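Local structure of proteasome accessory factor B/C (PafBC) (Paenarthrobacter aurescens, 6SJ9) at residues Glu369-His373 with Phe374-Arg378; Leu249-Lys253 with Asp254-Ala258; Ala234-Asp237 with Glu238-Glu241; Gly21-Arg24 with Ala25-Arg28; Gly598-Asp602 with Tyr603-Arg607. The protein is a transcriptional regulator of the bacterial DNA damage response that probably binds DNA through its winged helix-turn-helix domains. All coordinates share one frame; numbering follows the deposited sequence.

Interaction 1. Residues Glu369-His373 with Phe374-Arg378; sequences EVADH and FGISR
I376 N reaches back to A371 O at 3.1 Å and G375 N to D372 O at 3.0 Å, two bonds that fold the chain over the last turn of helix 367-374 just after F374 N has made its helical bond to V370 O. The donors I376 N and G375 N both sit above the planes of their carbonyls. At the end of the helix the edge of the H373 imidazole meets the face of the F374 ring in a T-shaped pair, centroids 5.0 Å apart and planes at 79°; CD2 of H373 stands over the centre of the phenyl. CG of H373 is anti to the backbone N (chi1 170°), which swings the imidazole alongside the next residue and over that face. V370 CG1 comes to the rim of the same phenyl, in its plane, 3.7 Å from F374 CE2. The backbone pattern is a Schellman motif, with G375 at positive phi, and it makes the turn between helices 367-374 and 378-389 of the helix-turn-helix domain. Inside the turn the methyl of A371 faces backbone, its CB 3.4 Å from I376 O, and L381 of the next helix covers both A371 and I376. One water donates to D372 OD1 and to I376 O (2.6 Å), bridging the helix to the turn; D372 OD1 also takes a hydrogen bond from Q368.

Interaction 2. Residues Leu249-Lys253 with Asp254-Ala258; sequences LVIDK and DKLLA
K255 N points back to D252 O at 3.3 Å, a weak and bent bond (136°) that closes a type II beta turn over K253 and D254. The turn takes the chain off the end of strand 245-252, an inner strand of the four-stranded antiparallel sheet of the ferredoxin-like first WCX domain, and leads it toward helix 257-261; D254, at its third position, has positive phi. I251 and L256, which flank the turn in sequence, run past each other in opposite directions. The aliphatic part of K255 lies beside D252, CG to CB 4.1 Å, while the charged ends stay apart: D252 OD2 and K255 NZ are 5.4 Å from one another. The carboxylate of D252 is instead held by R275 and H298, and K253 NZ forms salt bridges with D268 and D276, so both charged groups are tied to neighbouring parts of the same domain. With chi1 of I251 at 62°, its CG2 lies anti to the carbonyl carbon, and this branch methyl meets L256 CD1 at 3.9 Å.

Interaction 3. Residues Ala234-Asp237 with Glu238-Glu241; sequences AELD and ELNE
With CG anti to the carbonyl carbon (chi1 -80°), the L239 side chain folds back alongside the carbonyl of L236, and its CG comes to 3.4 Å from L236 O. E238 takes the other course: CG is anti to the backbone N (chi1 -172°), beside the carbonyl carbon, and the chain is extended beyond it. The same L236 O accepts the backbone N-H of L239 at 2.8 Å. That donor stands 56° out of the carbonyl plane, a bond from residue i+3 to residue i made as the chain leaves its helical course. One step earlier, E238 N still points at A234 O, but weakly, at 3.3 Å. Beside the tight backbone bond the two leucines touch lightly, L236 CD2 to L239 CD1 at 4.4 Å, and both side chains rest on Y193 of strand 191-198, which draws the end of the helix and the start of the loop onto one aromatic residue. Two carboxylates lie near each other without touching: E235 OE2 and E238 OE1 are 5.0 Å apart, a spacing at which like charges would probably still be felt. E235 has K204 as a salt-bridge partner and D237 has R188, which would offset part of the local negative charge. The arrangement is a helix C-terminus that unwinds through a last i+3 to i bond, where the short helix 232-237 gives way to the loop leading into strand 245-252.

Interaction 4. Residues Gly21-Arg24 with Ala25-Arg28; sequences GLPR and AVLR
L22 and L27 form the apolar centre, their side chains crossing so that L22 CD1 meets L27 CD2 at 3.5 Å while L22 CB lies against the same methyl at 3.9 Å. Beside them the ring of P23 packs on V26, its CG 3.7 Å from V26 CG2; V26 CG1 is anti to the backbone N (chi1 177°), which leaves CG2 beside that N and against the proline ring. Cut back to an alanine, L27 would lose CD2, and L22 is likely to be left without the methyl that meets its CD1, with a gap opened against F46 of helix 39-55. P23 is the N-cap residue of helix 24-31. Its carbonyl oxygen takes the first helical bond, from L27 N at 3.2 Å with the N-H nearly in line with the C=O, and a weak second one from V26 N. The helix follows directly on the short, weakly bonded strand 22-23, which pairs with strand 78-80, consistent with the winged helix-turn-helix architecture. One residue on, R28 N donates to R24 O at 3.0 Å and carries the helix forward. At the polar edge R24, bent at its third torsion, touches F42 and forms a salt bridge with D39, and R28, stretched straight out, also touches F42 and makes a weak bond to N38.

Interaction 5. Residues Gly598-Asp602 with Tyr603-Arg607; sequences GLADD and YYAER
Y604 lays one face of its ring over a backbone carbonyl, with D602 O 3.6 Å above the ring plane and offset toward the rim. CG is anti to the carbonyl carbon (chi1 -35°), which keeps the ring beside its own backbone N and over that oxygen. Its backbone is unusual as well, at positive phi without being glycine. This turns the chain back so that A605 N bonds A600 O at 2.9 Å, nearly straight at 168°, and Y604 N bonds D601 O at 3.0 Å from above the carbonyl plane. Together they make a Schellman motif with Y604 as its C-prime residue, ending the short helix 599-602 of the second WCX domain ahead of strand 607-610. A glycine in place of Y604 would probably strip the aromatic cover from D602 O and remove the side chain that touches F579. Across the turn the methyls of A600 and A605 touch, CB to CB at 4.0 Å, the alanine after the turn lying against V620 of strand 616-622. Y603 N makes the last helical bond, to L599 O, and that oxygen also sits at the edge of the Y603 ring, 3.4 Å from CD1. The Y603 ring also meets F631, edge to face, and F622. D602 forms a salt bridge with the guanidinium of R341, and D601 accepts a hydrogen bond from R341 N.

How the interactions relate
From the N terminus the contacts follow in series, none nested in or crossing another: interaction 4 leads strand 22-23 into helix 24-31, interaction 3 ends helix 232-237, interaction 2 turns strand 245-252 toward helix 257-261, interaction 1 joins two helices of the PafC helix-turn-helix domain, and interaction 5 ends helix 599-602. Each is local, and none touches another; interactions 1, 2, 3 and 5 close turns, whereas interaction 4 starts a helix. Interactions 3 and 2 lie on consecutive elements, helix 232-237 and strand 245-252. Interactions 2 and 5 sit in the two WCX domains, their nearest atoms about 15 Å apart; interactions 1 and 5 come closest, nearest atoms about 12 Å apart. Interaction 4 lies farthest out, its centre about 40 Å from the centre of the chain.

Interaction 1. Residues Glu369-His373 with Phe374-Arg378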
loop_
_atom_site.group_PDB
_atom_site.type_symbol
_atom_site.label_atom_id
_atom_site.label_comp_id
_atom_site.label_asym_id
_atom_site.label_seq_id
_atom_site.Cartn_x
_atom_site.Cartn_y
_atom_site.Cartn_z
ATOM N N GLU A 369 12.436 -11.866 20.023
ATOM C CA GLU A 369 13.555 -12.612 19.479
ATOM C C GLU A 369 13.891 -12.156 18.069
ATOM O O GLU A 369 15.056 -12.123 17.682
ATOM C CB GLU A 369 13.209 -14.087 19.550
ATOM C CG GLU A 369 14.088 -15.011 18.807
ATOM C CD GLU A 369 13.548 -16.429 18.939
ATOM O OE1 GLU A 369 13.516 -17.179 17.928
ATOM O OE2 GLU A 369 13.148 -16.768 20.083
ATOM N N VAL A 370 12.892 -11.803 17.275
ATOM C CA VAL A 370 13.229 -11.397 15.933
ATOM C C VAL A 370 13.743 -9.960 15.922
ATOM O O VAL A 370 14.658 -9.635 15.159
ATOM C CB VAL A 370 12.009 -11.607 15.014
ATOM C CG1 VAL A 370 12.203 -10.910 13.678
ATOM C CG2 VAL A 370 11.844 -13.133 14.749
ATOM N N ALA A 371 13.214 -9.090 16.784
ATOM C CA ALA A 371 13.785 -7.748 16.875
ATOM C C ALA A 371 15.265 -7.797 17.279
ATOM O O ALA A 371 16.113 -7.157 16.636
ATOM C CB ALA A 371 12.989 -6.919 17.870
ATOM N N ASP A 372 15.603 -8.625 18.281
ATOM C CA ASP A 372 17.002 -8.783 18.698
ATOM C C ASP A 372 17.869 -9.252 17.544
ATOM O O ASP A 372 18.965 -8.739 17.337
ATOM C CB ASP A 372 17.126 -9.812 19.816
ATOM C CG ASP A 372 16.492 -9.375 21.100
ATOM O OD1 ASP A 372 16.132 -8.197 21.265
ATOM O OD2 ASP A 372 16.343 -10.251 21.958
ATOM N N HIS A 373 17.379 -10.232 16.787
ATOM C CA HIS A 373 18.110 -10.752 15.644
ATOM C C HIS A 373 18.404 -9.655 14.618
ATOM O O HIS A 373 19.496 -9.610 14.040
ATOM C CB HIS A 373 17.304 -11.882 15.014
ATOM C CG HIS A 373 17.840 -12.328 13.691
ATOM N ND1 HIS A 373 18.966 -13.116 13.565
ATOM C CD2 HIS A 373 17.416 -12.072 12.431
ATOM C CE1 HIS A 373 19.204 -13.333 12.285
ATOM N NE2 HIS A 373 18.277 -12.710 11.576
ATOM N N PHE A 374 17.433 -8.780 14.346
ATOM C CA PHE A 374 17.695 -7.674 13.433
ATOM C C PHE A 374 18.367 -6.468 14.105
ATOM O O PHE A 374 18.709 -5.501 13.411
ATOM C CB PHE A 374 16.384 -7.220 12.743
ATOM C CG PHE A 374 15.936 -8.162 11.675
ATOM C CD1 PHE A 374 16.571 -8.191 10.452
ATOM C CD2 PHE A 374 14.911 -9.022 11.902
ATOM C CE1 PHE A 374 16.184 -9.073 9.482
ATOM C CE2 PHE A 374 14.519 -9.896 10.943
ATOM C CZ PHE A 374 15.165 -9.929 9.721
ATOM N N GLY A 375 18.561 -6.489 15.420
ATOM C CA GLY A 375 19.258 -5.388 16.069
ATOM C C GLY A 375 18.440 -4.136 16.209
ATOM O O GLY A 375 19.004 -3.042 16.278
ATOM N N ILE A 376 17.113 -4.260 16.256
ATOM C CA ILE A 376 16.231 -3.121 16.421
ATOM C C ILE A 376 15.374 -3.349 17.647
ATOM O O ILE A 376 15.294 -4.449 18.187
ATOM C CB ILE A 376 15.342 -2.891 15.175
ATOM C CG1 ILE A 376 14.517 -4.159 14.876
ATOM C CG2 ILE A 376 16.238 -2.497 13.995
ATOM C CD1 ILE A 376 13.464 -4.044 13.773
ATOM N N SER A 377 14.735 -2.275 18.090
ATOM C CA SER A 377 13.879 -2.383 19.255
ATOM C C SER A 377 12.605 -3.185 18.944
ATOM O O SER A 377 12.173 -3.323 17.800
ATOM C CB SER A 377 13.521 -0.990 19.785
ATOM O OG SER A 377 12.578 -0.329 18.956
ATOM N N ARG A 378 11.971 -3.660 20.016
ATOM C CA ARG A 378 10.671 -4.304 19.918
ATOM C C ARG A 378 9.682 -3.403 19.198
ATOM O O ARG A 378 8.974 -3.835 18.281
ATOM C CB ARG A 378 10.182 -4.637 21.338
ATOM C CG ARG A 378 8.844 -5.349 21.402
ATOM C CD ARG A 378 8.289 -5.510 22.855
ATOM N NE ARG A 378 6.833 -5.695 22.797
ATOM C CZ ARG A 378 5.965 -4.695 22.905
ATOM N NH1 ARG A 378 6.394 -3.445 23.124
ATOM N NH2 ARG A 378 4.655 -4.936 22.818
HETATM O O HOH W 1 16.188 -5.692 20.299
#

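Interaction 2. Residues Leu249-Lys253 with Asp254-Ala258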
loop_
_atom_site.group_PDB
_atom_site.type_symbol
_atom_site.label_atom_id
_atom_site.label_comp_id
_atom_site.label_asym_id
_atom_site.label_seq_id
_atom_site.Cartn_x
_atom_site.Cartn_y
_atom_site.Cartn_z
ATOM N N LEU A 249 -26.566 3.967 -4.142
ATOM C CA LEU A 249 -25.774 5.183 -4.113
ATOM C C LEU A 249 -26.091 6.040 -5.327
ATOM O O LEU A 249 -26.282 5.523 -6.435
ATOM C CB LEU A 249 -24.276 4.858 -4.083
ATOM C CG LEU A 249 -23.807 3.867 -3.020
ATOM C CD1 LEU A 249 -22.307 3.604 -3.202
ATOM C CD2 LEU A 249 -24.128 4.327 -1.586
ATOM N N VAL A 250 -26.161 7.350 -5.108
ATOM C CA VAL A 250 -26.193 8.335 -6.181
ATOM C C VAL A 250 -24.830 9.004 -6.222
ATOM O O VAL A 250 -24.411 9.602 -5.226
ATOM C CB VAL A 250 -27.308 9.370 -5.980
ATOM C CG1 VAL A 250 -27.156 10.461 -6.993
ATOM C CG2 VAL A 250 -28.672 8.716 -6.100
ATOM N N ILE A 251 -24.174 8.948 -7.384
ATOM C CA ILE A 251 -22.815 9.439 -7.581
ATOM C C ILE A 251 -22.745 10.344 -8.808
ATOM O O ILE A 251 -23.505 10.184 -9.766
ATOM C CB ILE A 251 -21.812 8.280 -7.756
ATOM C CG1 ILE A 251 -22.174 7.462 -8.993
ATOM C CG2 ILE A 251 -21.805 7.372 -6.545
ATOM C CD1 ILE A 251 -21.176 6.370 -9.279
ATOM N N ASP A 252 -21.841 11.321 -8.760
ATOM C CA ASP A 252 -21.604 12.205 -9.898
ATOM C C ASP A 252 -21.071 11.410 -11.089
ATOM O O ASP A 252 -20.202 10.541 -10.942
ATOM C CB ASP A 252 -20.600 13.292 -9.526
ATOM C CG ASP A 252 -21.111 14.211 -8.435
ATOM O OD1 ASP A 252 -22.271 14.041 -8.001
ATOM O OD2 ASP A 252 -20.345 15.095 -8.000
ATOM N N LYS A 253 -21.561 11.739 -12.281
ATOM C CA LYS A 253 -21.075 11.088 -13.490
ATOM C C LYS A 253 -19.591 11.339 -13.694
ATOM O O LYS A 253 -19.055 12.374 -13.298
ATOM C CB LYS A 253 -21.849 11.585 -14.704
ATOM C CG LYS A 253 -23.247 11.029 -14.775
ATOM C CD LYS A 253 -23.931 11.403 -16.048
ATOM C CE LYS A 253 -25.299 10.735 -16.147
ATOM N NZ LYS A 253 -25.264 9.417 -16.855
ATOM N N ASP A 254 -18.910 10.335 -14.240
ATOM C CA ASP A 254 -17.479 10.397 -14.534
ATOM C C ASP A 254 -16.608 10.548 -13.284
ATOM O O ASP A 254 -15.457 10.988 -13.383
ATOM C CB ASP A 254 -17.169 11.502 -15.546
ATOM C CG ASP A 254 -17.931 11.322 -16.846
ATOM O OD1 ASP A 254 -17.755 10.255 -17.468
ATOM O OD2 ASP A 254 -18.706 12.226 -17.240
ATOM N N LYS A 255 -17.114 10.182 -12.105
ATOM C CA LYS A 255 -16.336 10.262 -10.874
ATOM C C LYS A 255 -16.366 8.932 -10.127
ATOM O O LYS A 255 -17.218 8.073 -10.364
ATOM C CB LYS A 255 -16.839 11.377 -9.953
ATOM C CG LYS A 255 -16.619 12.772 -10.490
ATOM C CD LYS A 255 -15.123 13.032 -10.663
ATOM C CE LYS A 255 -14.748 14.402 -10.135
ATOM N NZ LYS A 255 -15.703 15.407 -10.669
ATOM N N LEU A 256 -15.398 8.766 -9.224
ATOM C CA LEU A 256 -15.361 7.632 -8.307
ATOM C C LEU A 256 -15.166 6.321 -9.081
ATOM O O LEU A 256 -16.019 5.424 -9.106
ATOM C CB LEU A 256 -16.636 7.606 -7.458
ATOM C CG LEU A 256 -17.060 8.942 -6.838
ATOM C CD1 LEU A 256 -18.177 8.734 -5.839
ATOM C CD2 LEU A 256 -15.889 9.643 -6.190
ATOM N N LEU A 257 -14.009 6.230 -9.734
ATOM C CA LEU A 257 -13.768 5.108 -10.637
ATOM C C LEU A 257 -13.615 3.805 -9.873
ATOM O O LEU A 257 -14.184 2.784 -10.269
ATOM C CB LEU A 257 -12.565 5.374 -11.553
ATOM C CG LEU A 257 -12.847 6.180 -12.837
ATOM C CD1 LEU A 257 -13.592 5.292 -13.847
ATOM C CD2 LEU A 257 -13.630 7.476 -12.630
ATOM N N ALA A 258 -12.847 3.810 -8.784
ATOM C CA ALA A 258 -12.720 2.579 -8.009
ATOM C C ALA A 258 -14.083 2.094 -7.531
ATOM O O ALA A 258 -14.368 0.889 -7.556
ATOM C CB ALA A 258 -11.788 2.787 -6.818
#

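Interaction 3. Residues Ala234-Asp237 with Glu238-Glu241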
loop_
_atom_site.group_PDB
_atom_site.type_symbol
_atom_site.label_atom_id
_atom_site.label_comp_id
_atom_site.label_asym_id
_atom_site.label_seq_id
_atom_site.Cartn_x
_atom_site.Cartn_y
_atom_site.Cartn_z
ATOM N N ALA A 234 -7.754 -20.936 16.053
ATOM C CA ALA A 234 -8.991 -21.706 16.117
ATOM C C ALA A 234 -10.167 -20.834 16.534
ATOM O O ALA A 234 -11.295 -21.043 16.066
ATOM C CB ALA A 234 -8.837 -22.878 17.088
ATOM N N GLU A 235 -9.922 -19.852 17.408
ATOM C CA GLU A 235 -10.996 -18.966 17.851
ATOM C C GLU A 235 -11.515 -18.098 16.702
ATOM O O GLU A 235 -12.732 -17.923 16.539
ATOM C CB GLU A 235 -10.488 -18.094 18.998
ATOM C CG GLU A 235 -11.570 -17.323 19.664
ATOM C CD GLU A 235 -12.571 -18.256 20.295
ATOM O OE1 GLU A 235 -12.137 -19.257 20.919
ATOM O OE2 GLU A 235 -13.784 -17.996 20.158
ATOM N N LEU A 236 -10.600 -17.571 15.881
ATOM C CA LEU A 236 -10.958 -16.684 14.783
ATOM C C LEU A 236 -11.511 -17.464 13.583
ATOM O O LEU A 236 -12.454 -17.010 12.922
ATOM C CB LEU A 236 -9.726 -15.869 14.370
ATOM C CG LEU A 236 -9.063 -14.810 15.269
ATOM C CD1 LEU A 236 -7.533 -14.837 15.126
ATOM C CD2 LEU A 236 -9.578 -13.419 14.921
ATOM N N ASP A 237 -10.957 -18.658 13.319
ATOM C CA ASP A 237 -11.506 -19.534 12.289
ATOM C C ASP A 237 -12.981 -19.829 12.521
ATOM O O ASP A 237 -13.742 -19.958 11.557
ATOM C CB ASP A 237 -10.725 -20.860 12.240
ATOM C CG ASP A 237 -9.414 -20.775 11.441
ATOM O OD1 ASP A 237 -9.109 -19.699 10.876
ATOM O OD2 ASP A 237 -8.689 -21.800 11.383
ATOM N N GLU A 238 -13.417 -19.920 13.778
ATOM C CA GLU A 238 -14.839 -20.147 14.001
ATOM C C GLU A 238 -15.693 -18.950 13.570
ATOM O O GLU A 238 -16.910 -19.078 13.450
ATOM C CB GLU A 238 -15.091 -20.550 15.460
ATOM C CG GLU A 238 -16.534 -20.981 15.681
ATOM C CD GLU A 238 -16.804 -21.664 17.011
ATOM O OE1 GLU A 238 -15.858 -21.843 17.822
ATOM O OE2 GLU A 238 -17.973 -22.092 17.192
ATOM N N LEU A 239 -15.088 -17.790 13.325
ATOM C CA LEU A 239 -15.853 -16.637 12.862
ATOM C C LEU A 239 -16.517 -16.946 11.520
ATOM O O LEU A 239 -15.928 -17.580 10.640
ATOM C CB LEU A 239 -14.950 -15.406 12.740
ATOM C CG LEU A 239 -14.655 -14.664 14.035
ATOM C CD1 LEU A 239 -13.849 -13.421 13.705
ATOM C CD2 LEU A 239 -15.977 -14.308 14.723
ATOM N N ASN A 240 -17.746 -16.468 11.373
ATOM C CA ASN A 240 -18.540 -16.585 10.157
ATOM C C ASN A 240 -18.675 -15.233 9.463
ATOM O O ASN A 240 -18.928 -14.212 10.117
ATOM C CB ASN A 240 -19.920 -17.175 10.467
ATOM C CG ASN A 240 -19.856 -18.664 10.778
ATOM O OD1 ASN A 240 -19.109 -19.412 10.138
ATOM N ND2 ASN A 240 -20.636 -19.103 11.764
ATOM N N GLU A 241 -18.457 -15.232 8.145
ATOM C CA GLU A 241 -18.453 -14.005 7.361
ATOM C C GLU A 241 -19.785 -13.280 7.516
ATOM O O GLU A 241 -20.832 -13.895 7.755
ATOM C CB GLU A 241 -18.262 -14.351 5.888
ATOM C CG GLU A 241 -17.746 -13.257 4.991
ATOM C CD GLU A 241 -17.294 -13.807 3.652
ATOM O OE1 GLU A 241 -16.396 -13.201 3.027
ATOM O OE2 GLU A 241 -17.777 -14.902 3.267
#

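Interaction 4. Residues Gly21-Arg24 with Ala25-Arg28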
loop_
_atom_site.group_PDB
_atom_site.type_symbol
_atom_site.label_atom_id
_atom_site.label_comp_id
_atom_site.label_asym_id
_atom_site.label_seq_id
_atom_site.Cartn_x
_atom_site.Cartn_y
_atom_site.Cartn_z
ATOM N N GLY A 21 1.678 -21.367 -31.545
ATOM C CA GLY A 21 2.715 -22.208 -30.973
ATOM C C GLY A 21 4.031 -21.942 -31.673
ATOM O O GLY A 21 4.088 -21.757 -32.895
ATOM N N LEU A 22 5.098 -21.896 -30.888
ATOM C CA LEU A 22 6.415 -21.599 -31.407
ATOM C C LEU A 22 7.247 -22.865 -31.434
ATOM O O LEU A 22 7.302 -23.591 -30.427
ATOM C CB LEU A 22 7.120 -20.555 -30.536
ATOM C CG LEU A 22 6.534 -19.148 -30.584
ATOM C CD1 LEU A 22 7.350 -18.198 -29.727
ATOM C CD2 LEU A 22 6.436 -18.697 -32.021
ATOM N N PRO A 23 7.952 -23.124 -32.531
ATOM C CA PRO A 23 8.861 -24.276 -32.576
ATOM C C PRO A 23 10.166 -23.949 -31.857
ATOM O O PRO A 23 10.504 -22.785 -31.634
ATOM C CB PRO A 23 9.076 -24.515 -34.079
ATOM C CG PRO A 23 8.869 -23.126 -34.706
ATOM C CD PRO A 23 7.903 -22.368 -33.797
ATOM N N ARG A 24 10.901 -25.009 -31.499
ATOM C CA ARG A 24 12.096 -24.832 -30.674
ATOM C C ARG A 24 13.119 -23.904 -31.316
ATOM O O ARG A 24 13.806 -23.156 -30.602
ATOM C CB ARG A 24 12.790 -26.170 -30.416
ATOM C CG ARG A 24 13.983 -25.995 -29.494
ATOM C CD ARG A 24 14.937 -27.174 -29.503
ATOM N NE ARG A 24 14.498 -28.306 -28.711
ATOM C CZ ARG A 24 15.242 -29.386 -28.527
ATOM N NH1 ARG A 24 16.445 -29.452 -29.084
ATOM N NH2 ARG A 24 14.794 -30.383 -27.779
ATOM N N ALA A 25 13.231 -23.937 -32.650
ATOM C CA ALA A 25 14.198 -23.090 -33.340
ATOM C C ALA A 25 13.909 -21.613 -33.115
ATOM O O ALA A 25 14.831 -20.818 -32.903
ATOM C CB ALA A 25 14.205 -23.418 -34.835
ATOM N N VAL A 26 12.639 -21.218 -33.175
ATOM C CA VAL A 26 12.301 -19.815 -32.955
ATOM C C VAL A 26 12.563 -19.420 -31.499
ATOM O O VAL A 26 13.069 -18.323 -31.221
ATOM C CB VAL A 26 10.843 -19.548 -33.376
ATOM C CG1 VAL A 26 10.471 -18.117 -33.083
ATOM C CG2 VAL A 26 10.645 -19.866 -34.855
ATOM N N LEU A 27 12.207 -20.295 -30.545
ATOM C CA LEU A 27 12.439 -19.984 -29.137
ATOM C C LEU A 27 13.915 -19.774 -28.848
ATOM O O LEU A 27 14.278 -18.909 -28.043
ATOM C CB LEU A 27 11.892 -21.086 -28.234
ATOM C CG LEU A 27 10.378 -21.196 -28.166
ATOM C CD1 LEU A 27 9.950 -22.243 -27.129
ATOM C CD2 LEU A 27 9.831 -19.836 -27.818
ATOM N N ARG A 28 14.783 -20.553 -29.493
ATOM C CA ARG A 28 16.210 -20.406 -29.229
ATOM C C ARG A 28 16.682 -19.003 -29.588
ATOM O O ARG A 28 17.388 -18.356 -28.804
ATOM C CB ARG A 28 17.026 -21.434 -30.004
ATOM C CG ARG A 28 18.518 -21.239 -29.782
ATOM C CD ARG A 28 19.373 -22.216 -30.576
ATOM N NE ARG A 28 20.801 -21.976 -30.355
ATOM C CZ ARG A 28 21.779 -22.652 -30.952
ATOM N NH1 ARG A 28 21.490 -23.606 -31.826
ATOM N NH2 ARG A 28 23.045 -22.363 -30.683
#

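Interaction 5. Residues Gly598-Asp602 with Tyr603-Arg607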
loop_
_atom_site.group_PDB
_atom_site.type_symbol
_atom_site.label_atom_id
_atom_site.label_comp_id
_atom_site.label_asym_id
_atom_site.label_seq_id
_atom_site.Cartn_x
_atom_site.Cartn_y
_atom_site.Cartn_z
ATOM N N GLY A 598 -2.531 7.681 15.116
ATOM C CA GLY A 598 -1.728 6.911 14.164
ATOM C C GLY A 598 -1.538 7.547 12.793
ATOM O O GLY A 598 -0.569 7.214 12.085
ATOM N N LEU A 599 -2.407 8.481 12.403
ATOM C CA LEU A 599 -2.213 9.126 11.104
ATOM C C LEU A 599 -0.904 9.916 11.023
ATOM O O LEU A 599 -0.333 10.047 9.932
ATOM C CB LEU A 599 -3.415 10.000 10.801
ATOM C CG LEU A 599 -4.707 9.182 10.732
ATOM C CD1 LEU A 599 -5.842 10.103 10.592
ATOM C CD2 LEU A 599 -4.661 8.231 9.492
ATOM N N ALA A 600 -0.395 10.434 12.157
ATOM C CA ALA A 600 0.883 11.151 12.130
ATOM C C ALA A 600 2.022 10.249 11.686
ATOM O O ALA A 600 3.021 10.741 11.138
ATOM C CB ALA A 600 1.224 11.763 13.501
ATOM N N ASP A 601 1.929 8.941 11.979
ATOM C CA ASP A 601 2.942 7.989 11.489
ATOM C C ASP A 601 2.732 7.652 10.012
ATOM O O ASP A 601 3.688 7.608 9.222
ATOM C CB ASP A 601 2.871 6.720 12.321
ATOM C CG ASP A 601 3.440 6.896 13.727
ATOM O OD1 ASP A 601 4.396 7.693 13.945
ATOM O OD2 ASP A 601 2.873 6.232 14.624
ATOM N N ASP A 602 1.483 7.412 9.634
ATOM C CA ASP A 602 1.185 7.079 8.250
ATOM C C ASP A 602 1.700 8.153 7.298
ATOM O O ASP A 602 2.108 7.834 6.179
ATOM C CB ASP A 602 -0.333 6.895 8.078
ATOM C CG ASP A 602 -0.884 5.752 8.915
ATOM O OD1 ASP A 602 -0.090 4.942 9.470
ATOM O OD2 ASP A 602 -2.115 5.698 9.086
ATOM N N TYR A 603 1.721 9.429 7.723
ATOM C CA TYR A 603 2.166 10.498 6.842
ATOM C C TYR A 603 3.517 11.078 7.261
ATOM O O TYR A 603 3.868 12.188 6.844
ATOM C CB TYR A 603 1.065 11.564 6.769
ATOM C CG TYR A 603 -0.155 11.045 5.977
ATOM C CD1 TYR A 603 -1.119 10.243 6.595
ATOM C CD2 TYR A 603 -0.305 11.288 4.608
ATOM C CE1 TYR A 603 -2.232 9.727 5.879
ATOM C CE2 TYR A 603 -1.422 10.773 3.882
ATOM C CZ TYR A 603 -2.378 9.994 4.533
ATOM O OH TYR A 603 -3.478 9.468 3.842
ATOM N N TYR A 604 4.292 10.334 8.055
ATOM C CA TYR A 604 5.678 10.685 8.386
ATOM C C TYR A 604 5.785 12.132 8.878
ATOM O O TYR A 604 6.600 12.908 8.390
ATOM C CB TYR A 604 6.627 10.449 7.198
ATOM C CG TYR A 604 6.251 9.235 6.355
ATOM C CD1 TYR A 604 6.451 7.944 6.834
ATOM C CD2 TYR A 604 5.640 9.399 5.111
ATOM C CE1 TYR A 604 6.066 6.833 6.096
ATOM C CE2 TYR A 604 5.250 8.303 4.361
ATOM C CZ TYR A 604 5.473 7.017 4.867
ATOM O OH TYR A 604 5.077 5.961 4.094
ATOM N N ALA A 605 4.966 12.481 9.859
ATOM C CA ALA A 605 4.889 13.860 10.326
ATOM C C ALA A 605 6.265 14.475 10.576
ATOM O O ALA A 605 7.132 13.871 11.211
ATOM C CB ALA A 605 4.074 13.903 11.615
ATOM N N GLU A 606 6.462 15.690 10.076
ATOM C CA GLU A 606 7.738 16.367 10.308
ATOM C C GLU A 606 7.900 16.724 11.783
ATOM O O GLU A 606 8.994 16.603 12.339
ATOM C CB GLU A 606 7.838 17.637 9.448
ATOM C CG GLU A 606 7.372 17.473 7.988
ATOM C CD GLU A 606 8.369 16.682 7.152
ATOM O OE1 GLU A 606 9.578 16.954 7.299
ATOM O OE2 GLU A 606 7.957 15.814 6.344
ATOM N N ARG A 607 6.823 17.161 12.432
ATOM C CA ARG A 607 6.843 17.550 13.836
ATOM C C ARG A 607 5.506 17.191 14.458
ATOM O O ARG A 607 4.466 17.268 13.800
ATOM C CB ARG A 607 7.056 19.053 14.041
ATOM C CG ARG A 607 8.393 19.609 13.566
ATOM C CD ARG A 607 8.610 21.047 14.129
ATOM N NE ARG A 607 7.593 21.990 13.665
ATOM C CZ ARG A 607 7.528 23.268 14.021
ATOM N NH1 ARG A 607 8.413 23.780 14.859
ATOM N NH2 ARG A 607 6.567 24.030 13.542
#